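Putative aldehyde dehydrogenase AldY (Bacillus subtilis, PDB 4DNG) probably oxidises aldehydes to carboxylates with NAD+ as the electron acceptor and may help protect the cell against stress from ethanol and related compounds. Local coordinates at residues A165-I168 with S173-H176; A309-L314 with L352-K357; F260-D265 with D269-A274; D84-M89 with G187-K192. One frame throughout, in Å; residues are numbered along the deposited sequence.

In the fold
The four contacts fall into two pairs, one in each α/β part of the chain. Contacts 1 and 4 lie 17 Å apart between centres, near the sheet containing strands 135-150 and 173-177, where an aldehyde dehydrogenase is expected to bind NAD. Contacts 2 and 3, 18 Å apart, both reach the other mixed sheet, that of the catalytic domain in this family. Between the pairs, centres are 33 to 42 Å apart. Along the chain, helix 83-94 opens contact 4, contact 1 follows, helix 183-196 completes contact 4, and contacts 3 and 2 come later. The predicted catalytic C287, not modelled, belongs to the chain between contacts 3 and 2.

Contact 1 (A165-I168 with S173-H176); sequences APAI and SVVH
A167 and I168 on helix 156-169 meet V174 on strand 173-177, the helix and second strand of a beta-alpha-beta unit that begins with strand 135-150. The apolar part is carried by one methyl. V174 CG2 lies 3.5 Å from A167 CB, a snug methyl-to-methyl approach, while I168 CG1 stands further off, 4.3 Å from V174 CG2. The first torsion of V174 (chi1 -178°) sets CG1 opposite the backbone N and leaves CG2 beside that N, where it faces the helix. The nearest CA atoms, those of I168 and S173, are 6.1 Å apart, as the four-residue connection between them allows.

No hydrogen bond spans the two segments; several polar groups bond to other parts of the fold. A167 O accepts from N172 ND2 in the short connection, and I168 O from W60 NE1. S173 and V175 pair through their backbones with strand 135-150, parallel to theirs, and V174 pairs with N205. Since no hydrogen bond crosses it, the buried helix-strand interface rests on dispersion and burial of hydrocarbon, so that shape, not bond direction, governs its fit.

Contact 2 (A309-L314 with L352-K357); sequences ARVKQL and LAVEGK
With CG1 of V354 opposite its backbone N (chi1 174°) and CG of K312 turned opposite its own carbonyl carbon (chi1 -71°), the two side chains slide past each other in opposite senses. They join the last turn of helix 297-313 to the end of strand 351-354, where A353 and V354 together face V367 in a classic beta bulge. The chain turns a corner at A353, and V354 points toward the helix.

The lysine contributes through its hydrocarbon portion. K312 CG lies 3.9 Å from V354 CG2, and its CE comes 4.1 Å from V354 CG1. Because the lysine chain bends at both chi2 and chi3, two of its carbons can rest on one small valine. The nearest CA atoms, of K312 and V354, are 7.3 Å apart.

Beneath this exposed lysine the contact is buried. V311 also packs on F280 of helix 268-281 and on P365 of strand 362-369, so V354 meets a surface backed by helix 268-281 and by strand 362-369, the antiparallel partner of strand 351-354. V354 in turn forms backbone hydrogen bonds with V367, while the exposed E355, pointing away from the helix, makes a salt bridge from OE2 to K346 NZ. On the buried side the two valines approach only loosely, V311 CG1 lying 4.5 Å from V354 CG1.

Contact 3 (F260-D265 with D269-A274); sequences FAVLSD and DRAVDA
F260 and V262 pack against A271 and A274 in a strand-on-helix contact of the mixed sheet that belongs to the catalytic domain in this family. Strand 258-262 runs out through a short loop into helix 268-281, and the chain later returns as strand 290-296, parallel to the first: a beta-alpha-beta unit of which this contact is the opening half. The segment axes bear this out. Strand 260-262 and helix 269-274 run almost antiparallel, at 165°, with a closest approach of 10.0 Å.

Two strand residues that point toward the helix provide the evidence for packing. V262 straddles a methyl: its CG2 is 4.0 Å and its CG1 4.2 Å from A271 CB. F260 reaches further along the helix, with CG opposite the backbone N (chi1 -165°), which carries the far end of the ring to the helix backbone. There F260 CZ stands 3.6 Å from A271 O, and F260 CE2 is equally near that oxygen. The ring meets these atoms obliquely. Further along, F260 CZ approaches A274 CB at 4.3 Å. The alanines let the backbone come within reach of the ring, and no hydrogen bond crosses the interface.

F414 of strand 410-414 meets the F260 ring at about 35° between planes and also touches A271 and A274. F303 of helix 297-313 packs on both V262 and V272, while R270 meets Q477 of the second subunit. Strand 258-262 thus lies between its parallel neighbours 290-296 and 410-414, the contact covers one face of it, and helix 297-313 packs alongside.

Contact 4 (D84-M89 with G187-K192); sequences DDIIMM and GTIIAK
T188 OG1, on the residue just before the contact side chain I189, has two carbonyl partners: it hydrogen-bonds to L6 O and, weakly, to I184 O one turn back. It thus ties the N-terminal stretch to helix 183-196, which here packs against helix 83-94 in the α/β part of the fold that holds the expected NAD site.

The meeting of the two helices is wholly apolar. I86 and M89, one helical turn apart on helix 83-94, both point toward the other helix, where I189 touches each of them with a different branch. The nearest CA atoms, those of I86 and I189, are 7.9 Å apart, a distance bridged by side chains alone.

Neighbours add to the same apolar cluster. M157 of helix 156-169 touches both I86 and I189, while F3 packs on I86 and M89. On the methionine, chi1 of -175° places CG opposite the backbone N, reaching out toward the other helix. There M89 CG lies 4.2 Å from I189 CD1, and the other branch of that isoleucine, CG2 of I189, is 4.3 Å from I86 CD1.

Contact 1 (A165-I168 with S173-H176)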
loop_
_atom_site.group_PDB
_atom_site.type_symbol
_atom_site.label_atom_id
_atom_site.label_comp_id
_atom_site.label_asym_id
_atom_site.label_seq_id
_atom_site.Cartn_x
_atom_site.Cartn_y
_atom_site.Cartn_z
ATOM N N ALA A 165 7.884 -8.133 15.916
ATOM C CA ALA A 165 7.535 -9.557 16.095
ATOM C C ALA A 165 6.931 -10.244 14.845
ATOM O O ALA A 165 7.356 -11.332 14.478
ATOM C CB ALA A 165 6.669 -9.759 17.341
ATOM N N PRO A 166 5.946 -9.611 14.180
ATOM C CA PRO A 166 5.520 -10.179 12.888
ATOM C C PRO A 166 6.645 -10.250 11.846
ATOM O O PRO A 166 6.783 -11.254 11.145
ATOM C CB PRO A 166 4.427 -9.218 12.414
ATOM C CG PRO A 166 4.423 -8.073 13.382
ATOM C CD PRO A 166 5.017 -8.575 14.658
ATOM N N ALA A 167 7.452 -9.199 11.757
ATOM C CA ALA A 167 8.580 -9.190 10.838
ATOM C C ALA A 167 9.434 -10.443 11.001
ATOM O O ALA A 167 9.651 -11.201 10.048
ATOM C CB ALA A 167 9.430 -7.958 11.064
ATOM N N ILE A 168 9.921 -10.644 12.220
ATOM C CA ILE A 168 10.767 -11.785 12.513
ATOM C C ILE A 168 10.020 -13.127 12.365
ATOM O O ILE A 168 10.577 -14.097 11.856
ATOM C CB ILE A 168 11.426 -11.628 13.899
ATOM C CG1 ILE A 168 12.513 -10.550 13.809
ATOM C CG2 ILE A 168 11.964 -12.967 14.404
ATOM C CD1 ILE A 168 12.908 -9.965 15.147
ATOM N N SER A 173 14.033 -9.557 8.233
ATOM C CA SER A 173 14.977 -8.938 9.144
ATOM C C SER A 173 14.512 -7.506 9.353
ATOM O O SER A 173 13.573 -7.054 8.687
ATOM C CB SER A 173 16.366 -8.938 8.541
ATOM O OG SER A 173 16.424 -7.989 7.483
ATOM N N VAL A 174 15.172 -6.779 10.250
ATOM C CA VAL A 174 14.609 -5.524 10.761
ATOM C C VAL A 174 15.730 -4.586 11.156
ATOM O O VAL A 174 16.644 -4.958 11.907
ATOM C CB VAL A 174 13.709 -5.773 12.007
ATOM C CG1 VAL A 174 13.051 -4.485 12.535
ATOM C CG2 VAL A 174 12.645 -6.812 11.695
ATOM N N VAL A 175 15.656 -3.366 10.648
ATOM C CA VAL A 175 16.430 -2.287 11.199
ATOM C C VAL A 175 15.475 -1.336 11.893
ATOM O O VAL A 175 14.551 -0.781 11.262
ATOM C CB VAL A 175 17.206 -1.577 10.111
ATOM C CG1 VAL A 175 17.890 -0.321 10.669
ATOM C CG2 VAL A 175 18.185 -2.555 9.493
ATOM N N HIS A 176 15.703 -1.158 13.194
ATOM C CA HIS A 176 14.740 -0.490 14.072
ATOM C C HIS A 176 15.327 0.711 14.764
ATOM O O HIS A 176 16.439 0.629 15.324
ATOM C CB HIS A 176 14.255 -1.472 15.114
ATOM C CG HIS A 176 13.207 -0.903 16.022
ATOM N ND1 HIS A 176 12.046 -0.404 15.559
ATOM C CD2 HIS A 176 13.175 -0.757 17.405
ATOM C CE1 HIS A 176 11.322 0.059 16.580
ATOM N NE2 HIS A 176 12.011 -0.169 17.711
#

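Contact 2 (A309-L314 with L352-K357)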
loop_
_atom_site.group_PDB
_atom_site.type_symbol
_atom_site.label_atom_id
_atom_site.label_comp_id
_atom_site.label_asym_id
_atom_site.label_seq_id
_atom_site.Cartn_x
_atom_site.Cartn_y
_atom_site.Cartn_z
ATOM N N ALA A 309 -15.947 15.622 38.309
ATOM C CA ALA A 309 -15.685 15.223 39.689
ATOM C C ALA A 309 -14.604 14.139 39.733
ATOM O O ALA A 309 -13.670 14.229 40.537
ATOM C CB ALA A 309 -16.953 14.741 40.373
ATOM N N ARG A 310 -14.719 13.144 38.849
ATOM C CA ARG A 310 -13.851 11.964 38.878
ATOM C C ARG A 310 -12.404 12.309 38.495
ATOM O O ARG A 310 -11.454 11.810 39.108
ATOM C CB ARG A 310 -14.446 10.846 38.001
ATOM C CG ARG A 310 -13.693 9.518 37.987
ATOM C CD ARG A 310 -13.774 8.749 39.298
ATOM N NE ARG A 310 -13.011 7.497 39.241
ATOM C CZ ARG A 310 -11.708 7.379 39.504
ATOM N NH1 ARG A 310 -10.986 8.438 39.853
ATOM N NH2 ARG A 310 -11.124 6.190 39.418
ATOM N N VAL A 311 -12.267 13.187 37.501
ATOM C CA VAL A 311 -10.969 13.661 36.997
ATOM C C VAL A 311 -10.217 14.436 38.076
ATOM O O VAL A 311 -8.997 14.296 38.220
ATOM C CB VAL A 311 -11.156 14.523 35.716
ATOM C CG1 VAL A 311 -9.941 15.384 35.420
ATOM C CG2 VAL A 311 -11.493 13.637 34.527
ATOM N N LYS A 312 -10.968 15.227 38.843
ATOM C CA LYS A 312 -10.424 16.051 39.932
ATOM C C LYS A 312 -9.719 15.244 41.038
ATOM O O LYS A 312 -8.881 15.785 41.760
ATOM C CB LYS A 312 -11.526 16.924 40.558
ATOM C CG LYS A 312 -12.018 18.079 39.691
ATOM C CD LYS A 312 -11.976 19.404 40.448
ATOM C CE LYS A 312 -10.569 20.002 40.415
ATOM N NZ LYS A 312 -10.306 21.029 41.460
ATOM N N GLN A 313 -10.071 13.962 41.159
ATOM C CA GLN A 313 -9.544 13.083 42.202
ATOM C C GLN A 313 -8.196 12.501 41.841
ATOM O O GLN A 313 -7.346 12.303 42.720
ATOM C CB GLN A 313 -10.497 11.917 42.452
ATOM C CG GLN A 313 -11.525 12.144 43.547
ATOM C CD GLN A 313 -12.819 11.391 43.282
ATOM O OE1 GLN A 313 -13.904 11.967 43.356
ATOM N NE2 GLN A 313 -12.710 10.103 42.952
ATOM N N LEU A 314 -8.017 12.231 40.548
ATOM C CA LEU A 314 -6.884 11.450 40.053
ATOM C C LEU A 314 -5.553 11.878 40.671
ATOM O O LEU A 314 -5.236 13.068 40.698
ATOM C CB LEU A 314 -6.820 11.496 38.525
ATOM C CG LEU A 314 -8.113 11.206 37.743
ATOM C CD1 LEU A 314 -7.907 11.572 36.279
ATOM C CD2 LEU A 314 -8.594 9.766 37.894
ATOM N N LEU A 352 -13.776 26.316 30.930
ATOM C CA LEU A 352 -12.886 25.343 31.511
ATOM C C LEU A 352 -13.543 24.888 32.799
ATOM O O LEU A 352 -13.498 25.592 33.806
ATOM C CB LEU A 352 -11.515 25.973 31.790
ATOM C CG LEU A 352 -10.365 25.104 32.299
ATOM C CD1 LEU A 352 -10.020 24.003 31.304
ATOM C CD2 LEU A 352 -9.148 25.972 32.547
ATOM N N ALA A 353 -14.186 23.725 32.746
ATOM C CA ALA A 353 -14.836 23.156 33.924
ATOM C C ALA A 353 -13.806 22.767 34.979
ATOM O O ALA A 353 -13.973 23.083 36.160
ATOM C CB ALA A 353 -15.700 21.966 33.547
ATOM N N VAL A 354 -12.739 22.100 34.541
ATOM C CA VAL A 354 -11.652 21.707 35.436
ATOM C C VAL A 354 -10.335 22.347 34.990
ATOM O O VAL A 354 -9.856 22.104 33.883
ATOM C CB VAL A 354 -11.521 20.169 35.520
ATOM C CG1 VAL A 354 -10.302 19.765 36.334
ATOM C CG2 VAL A 354 -12.781 19.558 36.110
ATOM N N GLU A 355 -9.758 23.172 35.856
ATOM C CA GLU A 355 -8.499 23.839 35.545
ATOM C C GLU A 355 -7.308 23.136 36.180
ATOM O O GLU A 355 -7.205 23.062 37.400
ATOM C CB GLU A 355 -8.544 25.298 35.987
ATOM C CG GLU A 355 -7.324 26.106 35.572
ATOM C CD GLU A 355 -7.606 27.594 35.449
ATOM O OE1 GLU A 355 -8.679 28.064 35.907
ATOM O OE2 GLU A 355 -6.743 28.301 34.887
ATOM N N GLY A 356 -6.418 22.615 35.344
ATOM C CA GLY A 356 -5.185 22.004 35.829
ATOM C C GLY A 356 -4.106 23.047 36.079
ATOM O O GLY A 356 -4.380 24.255 36.057
ATOM N N LYS A 357 -2.879 22.580 36.305
ATOM C CA LYS A 357 -1.734 23.458 36.608
ATOM C C LYS A 357 -0.438 22.705 36.335
ATOM O O LYS A 357 -0.483 21.506 36.055
ATOM C CB LYS A 357 -1.778 23.968 38.063
ATOM C CG LYS A 357 -1.345 22.957 39.119
ATOM C CD LYS A 357 -1.846 23.370 40.495
ATOM C CE LYS A 357 -1.294 22.474 41.595
ATOM N NZ LYS A 357 0.022 22.964 42.088
#

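Contact 3 (F260-D265 with D269-A274)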
loop_
_atom_site.group_PDB
_atom_site.type_symbol
_atom_site.label_atom_id
_atom_site.label_comp_id
_atom_site.label_asym_id
_atom_site.label_seq_id
_atom_site.Cartn_x
_atom_site.Cartn_y
_atom_site.Cartn_z
ATOM N N PHE A 260 -14.903 9.930 20.891
ATOM C CA PHE A 260 -15.612 9.139 21.861
ATOM C C PHE A 260 -17.021 9.701 21.773
ATOM O O PHE A 260 -17.253 10.862 22.130
ATOM C CB PHE A 260 -15.004 9.443 23.232
ATOM C CG PHE A 260 -15.367 8.474 24.317
ATOM C CD1 PHE A 260 -14.666 7.279 24.467
ATOM C CD2 PHE A 260 -16.357 8.788 25.237
ATOM C CE1 PHE A 260 -14.982 6.386 25.482
ATOM C CE2 PHE A 260 -16.672 7.905 26.266
ATOM C CZ PHE A 260 -15.983 6.705 26.388
ATOM N N ALA A 261 -17.952 8.916 21.240
ATOM C CA ALA A 261 -19.348 9.363 21.169
ATOM C C ALA A 261 -20.209 8.669 22.208
ATOM O O ALA A 261 -20.162 7.451 22.341
ATOM C CB ALA A 261 -19.935 9.183 19.771
ATOM N N VAL A 262 -21.003 9.468 22.920
ATOM C CA VAL A 262 -21.846 9.015 24.022
ATOM C C VAL A 262 -23.293 9.383 23.703
ATOM O O VAL A 262 -23.720 10.536 23.872
ATOM C CB VAL A 262 -21.399 9.658 25.359
ATOM C CG1 VAL A 262 -22.399 9.370 26.480
ATOM C CG2 VAL A 262 -20.006 9.190 25.740
ATOM N N LEU A 263 -24.042 8.390 23.236
ATOM C CA LEU A 263 -25.355 8.626 22.658
ATOM C C LEU A 263 -26.434 8.711 23.732
ATOM O O LEU A 263 -26.192 8.357 24.890
ATOM C CB LEU A 263 -25.684 7.538 21.626
ATOM C CG LEU A 263 -24.683 7.162 20.521
ATOM C CD1 LEU A 263 -25.397 6.359 19.440
ATOM C CD2 LEU A 263 -23.989 8.370 19.909
ATOM N N SER A 264 -27.627 9.169 23.339
ATOM C CA SER A 264 -28.724 9.419 24.278
ATOM C C SER A 264 -29.093 8.224 25.174
ATOM O O SER A 264 -29.341 8.394 26.363
ATOM C CB SER A 264 -29.958 9.958 23.549
ATOM O OG SER A 264 -30.293 9.165 22.428
ATOM N N ASP A 265 -29.114 7.021 24.617
ATOM C CA ASP A 265 -29.477 5.853 25.421
ATOM C C ASP A 265 -28.322 5.256 26.260
ATOM O O ASP A 265 -28.553 4.400 27.109
ATOM C CB ASP A 265 -30.202 4.788 24.576
ATOM C CG ASP A 265 -29.367 4.288 23.421
ATOM O OD1 ASP A 265 -28.235 4.785 23.244
ATOM O OD2 ASP A 265 -29.852 3.404 22.683
ATOM N N ASP A 269 -22.692 6.183 33.481
ATOM C CA ASP A 269 -21.679 5.735 34.434
ATOM C C ASP A 269 -20.582 4.863 33.803
ATOM O O ASP A 269 -19.391 5.074 34.042
ATOM C CB ASP A 269 -22.342 5.013 35.604
ATOM C CG ASP A 269 -21.750 5.414 36.931
ATOM O OD1 ASP A 269 -22.368 6.266 37.608
ATOM O OD2 ASP A 269 -20.660 4.900 37.280
ATOM N N ARG A 270 -20.991 3.891 32.996
ATOM C CA ARG A 270 -20.061 3.112 32.188
ATOM C C ARG A 270 -19.208 4.041 31.308
ATOM O O ARG A 270 -17.984 3.880 31.253
ATOM C CB ARG A 270 -20.843 2.106 31.336
ATOM C CG ARG A 270 -20.058 0.914 30.800
ATOM C CD ARG A 270 -21.026 -0.210 30.433
ATOM N NE ARG A 270 -20.471 -1.172 29.478
ATOM C CZ ARG A 270 -20.279 -2.468 29.720
ATOM N NH1 ARG A 270 -19.771 -3.242 28.770
ATOM N NH2 ARG A 270 -20.597 -3.000 30.898
ATOM N N ALA A 271 -19.858 5.028 30.673
ATOM C CA ALA A 271 -19.222 5.951 29.705
ATOM C C ALA A 271 -18.235 6.933 30.338
ATOM O O ALA A 271 -17.152 7.166 29.795
ATOM C CB ALA A 271 -20.274 6.714 28.896
ATOM N N VAL A 272 -18.606 7.514 31.472
ATOM C CA VAL A 272 -17.664 8.325 32.233
ATOM C C VAL A 272 -16.431 7.487 32.580
ATOM O O VAL A 272 -15.307 7.872 32.267
ATOM C CB VAL A 272 -18.296 8.869 33.521
ATOM C CG1 VAL A 272 -17.279 9.699 34.299
ATOM C CG2 VAL A 272 -19.553 9.667 33.207
ATOM N N ASP A 273 -16.664 6.327 33.195
ATOM C CA ASP A 273 -15.599 5.394 33.586
ATOM C C ASP A 273 -14.680 5.031 32.424
ATOM O O ASP A 273 -13.463 5.207 32.516
ATOM C CB ASP A 273 -16.179 4.110 34.204
ATOM C CG ASP A 273 -16.529 4.267 35.675
ATOM O OD1 ASP A 273 -15.800 4.980 36.400
ATOM O OD2 ASP A 273 -17.533 3.661 36.105
ATOM N N ALA A 274 -15.266 4.534 31.337
ATOM C CA ALA A 274 -14.494 4.163 30.156
ATOM C C ALA A 274 -13.731 5.351 29.549
ATOM O O ALA A 274 -12.669 5.156 28.969
ATOM C CB ALA A 274 -15.386 3.502 29.119
#

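Contact 4 (D84-M89 with G187-K192)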
loop_
_atom_site.group_PDB
_atom_site.type_symbol
_atom_site.label_atom_id
_atom_site.label_comp_id
_atom_site.label_asym_id
_atom_site.label_seq_id
_atom_site.Cartn_x
_atom_site.Cartn_y
_atom_site.Cartn_z
ATOM N N ASP A 84 8.961 -7.147 36.259
ATOM C CA ASP A 84 9.007 -6.104 37.289
ATOM C C ASP A 84 9.998 -4.982 36.984
ATOM O O ASP A 84 9.637 -3.808 37.018
ATOM C CB ASP A 84 9.213 -6.722 38.676
ATOM C CG ASP A 84 7.983 -7.463 39.152
ATOM O OD1 ASP A 84 6.872 -7.101 38.716
ATOM O OD2 ASP A 84 8.105 -8.402 39.961
ATOM N N ASP A 85 11.232 -5.368 36.664
ATOM C CA ASP A 85 12.289 -4.445 36.254
ATOM C C ASP A 85 11.976 -3.707 34.951
ATOM O O ASP A 85 12.328 -2.542 34.788
ATOM C CB ASP A 85 13.605 -5.213 36.116
ATOM C CG ASP A 85 14.038 -5.880 37.427
ATOM O OD1 ASP A 85 13.881 -5.242 38.494
ATOM O OD2 ASP A 85 14.542 -7.033 37.390
ATOM N N ILE A 86 11.327 -4.391 34.019
ATOM C CA ILE A 86 11.024 -3.804 32.727
ATOM C C ILE A 86 9.977 -2.717 32.929
ATOM O O ILE A 86 10.121 -1.610 32.406
ATOM C CB ILE A 86 10.591 -4.884 31.706
ATOM C CG1 ILE A 86 11.731 -5.903 31.502
ATOM C CG2 ILE A 86 10.182 -4.268 30.388
ATOM C CD1 ILE A 86 11.393 -7.098 30.624
ATOM N N ILE A 87 8.956 -3.024 33.729
ATOM C CA ILE A 87 7.857 -2.093 34.004
ATOM C C ILE A 87 8.397 -0.800 34.638
ATOM O O ILE A 87 8.121 0.306 34.173
ATOM C CB ILE A 87 6.719 -2.781 34.814
ATOM C CG1 ILE A 87 5.917 -3.711 33.882
ATOM C CG2 ILE A 87 5.790 -1.766 35.492
ATOM C CD1 ILE A 87 4.910 -4.616 34.566
ATOM N N MET A 88 9.222 -0.964 35.659
ATOM C CA MET A 88 9.915 0.149 36.284
ATOM C C MET A 88 10.648 0.998 35.262
ATOM O O MET A 88 10.454 2.211 35.230
ATOM C CB MET A 88 10.882 -0.339 37.371
ATOM C CG MET A 88 11.397 0.787 38.261
ATOM S SD MET A 88 10.077 1.808 38.978
ATOM C CE MET A 88 9.539 0.770 40.341
ATOM N N MET A 89 11.468 0.364 34.423
ATOM C CA MET A 89 12.234 1.085 33.403
ATOM C C MET A 89 11.369 1.824 32.351
ATOM O O MET A 89 11.671 2.973 32.009
ATOM C CB MET A 89 13.272 0.175 32.746
ATOM C CG MET A 89 14.189 0.889 31.750
ATOM S SD MET A 89 15.179 2.245 32.417
ATOM C CE MET A 89 16.207 1.360 33.580
ATOM N N GLY A 187 13.714 0.038 22.322
ATOM C CA GLY A 187 14.719 -0.673 21.518
ATOM C C GLY A 187 15.593 -1.676 22.236
ATOM O O GLY A 187 15.581 -2.861 21.919
ATOM N N THR A 188 16.360 -1.217 23.213
ATOM C CA THR A 188 17.445 -2.071 23.732
ATOM C C THR A 188 16.957 -3.302 24.506
ATOM O O THR A 188 17.534 -4.391 24.375
ATOM C CB THR A 188 18.474 -1.291 24.572
ATOM O OG1 THR A 188 17.802 -0.576 25.616
ATOM C CG2 THR A 188 19.235 -0.309 23.700
ATOM N N ILE A 189 15.898 -3.122 25.299
ATOM C CA ILE A 189 15.311 -4.219 26.061
ATOM C C ILE A 189 14.815 -5.297 25.096
ATOM O O ILE A 189 15.035 -6.502 25.322
ATOM C CB ILE A 189 14.173 -3.736 26.985
ATOM C CG1 ILE A 189 14.742 -2.951 28.151
ATOM C CG2 ILE A 189 13.368 -4.907 27.533
ATOM C CD1 ILE A 189 13.677 -2.179 28.903
ATOM N N ILE A 190 14.181 -4.854 24.011
ATOM C CA ILE A 190 13.673 -5.750 22.985
ATOM C C ILE A 190 14.848 -6.501 22.351
ATOM O O ILE A 190 14.806 -7.731 22.229
ATOM C CB ILE A 190 12.847 -4.994 21.927
ATOM C CG1 ILE A 190 11.445 -4.760 22.455
ATOM C CG2 ILE A 190 12.753 -5.801 20.640
ATOM C CD1 ILE A 190 10.697 -3.643 21.757
ATOM N N ALA A 191 15.897 -5.769 21.976
ATOM C CA ALA A 191 17.129 -6.414 21.472
ATOM C C ALA A 191 17.692 -7.428 22.467
ATOM O O ALA A 191 18.060 -8.552 22.094
ATOM C CB ALA A 191 18.179 -5.386 21.104
ATOM N N LYS A 192 17.727 -7.060 23.738
ATOM C CA LYS A 192 18.214 -8.004 24.749
ATOM C C LYS A 192 17.371 -9.298 24.784
ATOM O O LYS A 192 17.896 -10.404 24.924
ATOM C CB LYS A 192 18.276 -7.334 26.127
ATOM C CG LYS A 192 18.874 -8.205 27.218
ATOM C CD LYS A 192 20.387 -8.109 27.334
ATOM C CE LYS A 192 20.943 -9.230 28.223
ATOM N NZ LYS A 192 20.349 -9.350 29.595
#